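Local coordinates for DUF1116 domain-containing protein (Enterococcus faecalis, PDB 3CLQ) that is of unknown function but belongs to the family of the oxamate carbamoyltransferase subunit AllG and forms a two-fold symmetric pair in the crystal, at the interface of chains A and B. Residues are numbered along the deposited sequence; one frame, centred on the assembly and turned at random. Chains: chain A/B, Uncharacterized protein.

Contact 1: the interface of chains A and B. Residues chain A 199-200, 202-203, 226-227; chain B 186, 199-200, 203.
Helix 195-210 of chain A runs alongside helix 195-210 of chain B across the two-fold axis, and the end of A helix 216-226 with the loop residue A:Gly227 flanks the far side of B:Gln203. The protein belongs to the AllG family, and this helix pair forms part of its interface in the crystal, which may not be the biological one. A:Thr199 and B:Thr199 meet at the axis, crossing obliquely, and they differ in rotamer. In chain A the hydroxyl lies anti to the backbone N (chi1 -176°) and reaches over to the helix of chain B, where A:Thr199 OG1 is placed to donate a hydrogen bond of 3.0 Å to the carbonyl oxygen B:Thr199 O. The methyl of A:Thr199 consequently takes the crowded place between its own N and carbonyl carbon. In chain B the hydroxyl lies beside the backbone N (chi1 -48°), which leaves the methyl anti to N, so B:Thr199 CG2, rather than a hydroxyl, faces the carbonyl A:Thr199 O at 3.5 Å. As modelled, the pair departs from two-fold symmetry, although the crowding of the A hydroxyl against the B methyl leaves the rotamers uncertain. The methyls also touch, A:Thr199 CG2 lying 3.5 Å from B:Thr199 CG2, and the terminal methyl of selenomethionine B:Met186 (CE) approaches A:Thr199 CG2 from the side of the helix start, at 4.1 Å. One turn further on, B:Gln203 stretches out with CG anti to N (chi1 -175°) and crosses A:Val202 at about a right angle. A:Val202 CG2 packs 3.8 Å from the aliphatic B:Gln203 CG. The amide oxygen B:Gln203 OE1 points toward A:Thr199 OG1, but at 3.6 Å this is a loose polar approach.

Contact 2: the interface of chains A and B. Residues chain A 185-187, 193, 196; chain B 185-187, 193, 195-196, 325.
The guanidinium of B:Arg193 is sandwiched within its own chain: B:Val195 CG2 lies over the centre of one face, 3.9 Å above the plane, and B:Ala325 CB covers the centre of the opposite face. Its counterpart on A:Arg193 instead meets B:Met186 CG at its edge, in plane. Both arginines stand just ahead of helix 195-210 and reach across the interface of the two chains of this AllG-family protein in the crystal to the loop after helix 176-184. With its side chain bent at chi3 (-77°), B:Arg193 brings NH1 to the main-chain carbonyl A:His185 O, to which it donates a hydrogen bond of 3.2 Å. B:Val195 and B:Ala325 would help to hold the guanidinium at this angle. In the twin, A:Arg193 NH1 stays 3.6 Å from B:His185 O, a looser approach. Each arginine also comes near the partner's imidazole, A:His185 ND1 being 5.0 Å from B:Arg193 NH2; a positive guanidinium there would be expected to disfavour protonation of the histidine. Between the arginines the two selenomethionines straddle the axis. Their carbonyls crowd each other, A:Met186 O lying 3.2 Å from B:Met186 O; since both can only accept, this is a clash without an attractive bond. A:Met186 sets CG beside the backbone N (chi1 -52°), anti to its carbonyl carbon, and bends at chi3 (90°), which lays its tip on the first turn of B helix 195-210. There B:Val195 flanks the tip through CB, and on the reverse side of the axis B:Met186 CE touches A:Ala196 CA at 3.6 Å. The A:Met186 methyl sits tighter, its CE 3.3 Å from B:Ala196 CA.

Contact 1: the interface of chains A and B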
loop_
_atom_site.group_PDB
_atom_site.type_symbol
_atom_site.label_atom_id
_atom_site.label_comp_id
_atom_site.label_asym_id
_atom_site.label_seq_id
_atom_site.Cartn_x
_atom_site.Cartn_y
_atom_site.Cartn_z
ATOM N N THR A 199 -2.793 4.200 -4.916
ATOM C CA THR A 199 -1.596 3.809 -5.636
ATOM C C THR A 199 -1.815 2.655 -6.633
ATOM O O THR A 199 -1.232 2.638 -7.715
ATOM C CB THR A 199 -0.393 3.614 -4.744
ATOM O OG1 THR A 199 0.690 3.323 -5.595
ATOM C CG2 THR A 199 -0.567 2.461 -3.809
ATOM N N LEU A 200 -2.696 1.724 -6.297
ATOM C CA LEU A 200 -3.088 0.718 -7.267
ATOM C C LEU A 200 -3.783 1.385 -8.462
ATOM O O LEU A 200 -3.426 1.127 -9.610
ATOM C CB LEU A 200 -3.960 -0.377 -6.641
ATOM C CG LEU A 200 -3.301 -1.170 -5.500
ATOM C CD1 LEU A 200 -4.335 -1.801 -4.625
ATOM C CD2 LEU A 200 -2.351 -2.243 -6.003
ATOM N N VAL A 202 -3.561 4.468 -9.818
ATOM C CA VAL A 202 -2.726 5.159 -10.794
ATOM C C VAL A 202 -1.769 4.201 -11.493
ATOM O O VAL A 202 -1.424 4.408 -12.674
ATOM C CB VAL A 202 -1.983 6.433 -10.275
ATOM C CG1 VAL A 202 -2.642 7.010 -9.049
ATOM C CG2 VAL A 202 -0.488 6.187 -10.074
ATOM N N GLN A 203 -1.343 3.154 -10.795
ATOM C CA GLN A 203 -0.513 2.181 -11.489
ATOM C C GLN A 203 -1.335 1.631 -12.652
ATOM O O GLN A 203 -0.883 1.606 -13.817
ATOM C CB GLN A 203 -0.065 1.033 -10.578
ATOM C CG GLN A 203 1.013 0.162 -11.195
ATOM C CD GLN A 203 1.337 -1.092 -10.371
ATOM O OE1 GLN A 203 0.486 -1.615 -9.628
ATOM N NE2 GLN A 203 2.568 -1.587 -10.509
ATOM N N LEU A 226 -2.092 13.682 -9.337
ATOM C CA LEU A 226 -2.482 12.384 -8.826
ATOM C C LEU A 226 -1.639 11.907 -7.645
ATOM O O LEU A 226 -2.050 11.014 -6.925
ATOM C CB LEU A 226 -2.439 11.342 -9.936
ATOM C CG LEU A 226 -3.396 11.397 -11.135
ATOM C CD1 LEU A 226 -3.068 10.266 -12.092
ATOM C CD2 LEU A 226 -4.848 11.292 -10.697
ATOM N N GLY A 227 -0.453 12.477 -7.454
ATOM C CA GLY A 227 0.426 12.080 -6.353
ATOM C C GLY A 227 0.380 13.170 -5.307
ATOM O O GLY A 227 1.131 13.166 -4.338
HETATM N N MSE B 186 1.390 -0.202 5.470
HETATM C CA MSE B 186 0.529 -0.727 4.418
HETATM C C MSE B 186 0.665 -2.245 4.238
HETATM O O MSE B 186 0.477 -2.773 3.134
HETATM C CB MSE B 186 0.823 -0.048 3.097
HETATM C CG MSE B 186 0.511 1.418 3.064
HETATM SE SE MSE B 186 1.439 2.307 1.578
HETATM C CE MSE B 186 0.459 1.596 0.062
ATOM N N THR B 199 4.639 -0.531 -5.366
ATOM C CA THR B 199 3.665 0.374 -5.942
ATOM C C THR B 199 3.938 1.832 -5.578
ATOM O O THR B 199 3.589 2.733 -6.327
ATOM C CB THR B 199 2.279 -0.047 -5.473
ATOM O OG1 THR B 199 2.183 -1.458 -5.663
ATOM C CG2 THR B 199 1.191 0.624 -6.269
ATOM N N LEU B 200 4.561 2.078 -4.437
ATOM C CA LEU B 200 4.893 3.447 -4.078
ATOM C C LEU B 200 6.082 3.941 -4.880
ATOM O O LEU B 200 6.200 5.128 -5.154
ATOM C CB LEU B 200 5.210 3.588 -2.587
ATOM C CG LEU B 200 4.027 3.589 -1.618
ATOM C CD1 LEU B 200 4.564 3.341 -0.196
ATOM C CD2 LEU B 200 3.151 4.858 -1.680
ATOM N N GLN B 203 5.335 4.543 -8.806
ATOM C CA GLN B 203 4.578 5.762 -8.889
ATOM C C GLN B 203 5.449 7.030 -8.719
ATOM O O GLN B 203 5.256 8.029 -9.405
ATOM C CB GLN B 203 3.471 5.752 -7.840
ATOM C CG GLN B 203 2.577 6.944 -7.958
ATOM C CD GLN B 203 1.719 7.153 -6.746
ATOM O OE1 GLN B 203 2.004 6.629 -5.648
ATOM N NE2 GLN B 203 0.649 7.922 -6.919
#

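Contact 2: the interface of chains A and B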
loop_
_atom_site.group_PDB
_atom_site.type_symbol
_atom_site.label_atom_id
_atom_site.label_comp_id
_atom_site.label_asym_id
_atom_site.label_seq_id
_atom_site.Cartn_x
_atom_site.Cartn_y
_atom_site.Cartn_z
ATOM N N HIS A 185 -5.793 -5.686 1.968
ATOM C CA HIS A 185 -4.654 -6.490 2.358
ATOM C C HIS A 185 -3.431 -5.592 2.470
ATOM O O HIS A 185 -2.405 -6.019 2.913
ATOM C CB HIS A 185 -4.449 -7.619 1.354
ATOM C CG HIS A 185 -5.419 -8.749 1.521
ATOM N ND1 HIS A 185 -5.091 -10.065 1.252
ATOM C CD2 HIS A 185 -6.700 -8.763 1.985
ATOM C CE1 HIS A 185 -6.132 -10.831 1.520
ATOM N NE2 HIS A 185 -7.118 -10.067 1.972
HETATM N N MSE A 186 -3.553 -4.330 2.070
HETATM C CA MSE A 186 -2.437 -3.395 2.231
HETATM C C MSE A 186 -2.750 -2.257 3.203
HETATM O O MSE A 186 -2.234 -1.142 3.040
HETATM C CB MSE A 186 -1.987 -2.824 0.884
HETATM C CG MSE A 186 -1.705 -3.887 -0.166
HETATM SE SE MSE A 186 -1.800 -3.143 -1.981
HETATM C CE MSE A 186 0.072 -2.617 -2.133
ATOM N N GLY A 187 -3.609 -2.532 4.190
ATOM C CA GLY A 187 -3.841 -1.598 5.298
ATOM C C GLY A 187 -4.768 -0.416 5.044
ATOM O O GLY A 187 -4.662 0.587 5.718
ATOM N N ARG A 193 -8.974 5.875 4.581
ATOM C CA ARG A 193 -7.629 5.503 4.235
ATOM C C ARG A 193 -7.655 4.867 2.849
ATOM O O ARG A 193 -8.229 3.780 2.643
ATOM C CB ARG A 193 -7.015 4.554 5.263
ATOM C CG ARG A 193 -5.569 4.369 5.021
ATOM C CD ARG A 193 -4.875 3.509 6.058
ATOM N NE ARG A 193 -3.719 4.254 6.505
ATOM C CZ ARG A 193 -2.493 4.086 6.041
ATOM N NH1 ARG A 193 -2.238 3.129 5.157
ATOM N NH2 ARG A 193 -1.525 4.856 6.500
ATOM N N ALA A 196 -3.313 2.818 -0.272
ATOM C CA ALA A 196 -2.964 1.694 -1.115
ATOM C C ALA A 196 -3.827 1.695 -2.373
ATOM O O ALA A 196 -3.328 1.396 -3.477
ATOM C CB ALA A 196 -3.096 0.388 -0.362
ATOM N N HIS B 185 3.207 0.635 7.082
ATOM C CA HIS B 185 1.874 0.933 7.560
ATOM C C HIS B 185 0.889 0.422 6.537
ATOM O O HIS B 185 -0.301 0.592 6.717
ATOM C CB HIS B 185 1.695 2.427 7.788
ATOM C CG HIS B 185 2.292 2.910 9.071
ATOM N ND1 HIS B 185 1.986 4.133 9.621
ATOM C CD2 HIS B 185 3.164 2.328 9.924
ATOM C CE1 HIS B 185 2.655 4.290 10.745
ATOM N NE2 HIS B 185 3.381 3.213 10.950
HETATM N N MSE B 186 1.390 -0.202 5.470
HETATM C CA MSE B 186 0.529 -0.727 4.418
HETATM C C MSE B 186 0.665 -2.245 4.238
HETATM O O MSE B 186 0.477 -2.773 3.134
HETATM C CB MSE B 186 0.823 -0.048 3.097
HETATM C CG MSE B 186 0.511 1.418 3.064
HETATM SE SE MSE B 186 1.439 2.307 1.578
HETATM C CE MSE B 186 0.459 1.596 0.062
ATOM N N GLY B 187 0.994 -2.948 5.322
ATOM C CA GLY B 187 0.960 -4.396 5.314
ATOM C C GLY B 187 2.166 -5.066 4.674
ATOM O O GLY B 187 2.108 -6.242 4.337
ATOM N N ARG B 193 6.920 -9.647 1.514
ATOM C CA ARG B 193 5.803 -8.945 0.908
ATOM C C ARG B 193 6.232 -7.493 0.636
ATOM O O ARG B 193 6.554 -6.750 1.565
ATOM C CB ARG B 193 4.535 -9.072 1.769
ATOM C CG ARG B 193 3.605 -7.877 1.748
ATOM C CD ARG B 193 2.215 -8.125 2.340
ATOM N NE ARG B 193 1.415 -8.870 1.381
ATOM C CZ ARG B 193 0.310 -8.443 0.769
ATOM N NH1 ARG B 193 -0.196 -7.256 1.014
ATOM N NH2 ARG B 193 -0.299 -9.245 -0.081
ATOM N N VAL B 195 4.608 -5.451 -1.931
ATOM C CA VAL B 195 3.602 -4.906 -2.842
ATOM C C VAL B 195 3.443 -3.401 -2.696
ATOM O O VAL B 195 3.493 -2.651 -3.697
ATOM C CB VAL B 195 2.198 -5.558 -2.669
ATOM C CG1 VAL B 195 1.443 -5.506 -4.016
ATOM C CG2 VAL B 195 2.321 -6.982 -2.212
ATOM N N ALA B 196 3.238 -2.970 -1.452
ATOM C CA ALA B 196 2.996 -1.556 -1.162
ATOM C C ALA B 196 4.199 -0.716 -1.577
ATOM O O ALA B 196 4.066 0.249 -2.330
ATOM C CB ALA B 196 2.709 -1.375 0.283
ATOM N N ALA B 325 -0.773 -10.284 6.036
ATOM C CA ALA B 325 -0.993 -10.920 4.734
ATOM C C ALA B 325 -0.093 -12.154 4.452
ATOM O O ALA B 325 -0.468 -13.051 3.692
ATOM C CB ALA B 325 -0.853 -9.903 3.614
#

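Contacts 1 and 2 are neighbouring patches of one two-fold interface, the centres of their C-alpha atoms about 12 Å apart. Helix 195-210 of each chain serves both, with its first turn in contact 2 and the residues that follow in contact 1. B:Met186 belongs to both, joining the loop after helix 176-184 to the helix pair. Contact 1 is mainly helix against helix, whereas contact 2 adds loops. The same helix and loop of each chain thus carry the pairing across both patches, so the two would be expected to form together, although the pair seen in the crystal may not be the biological assembly.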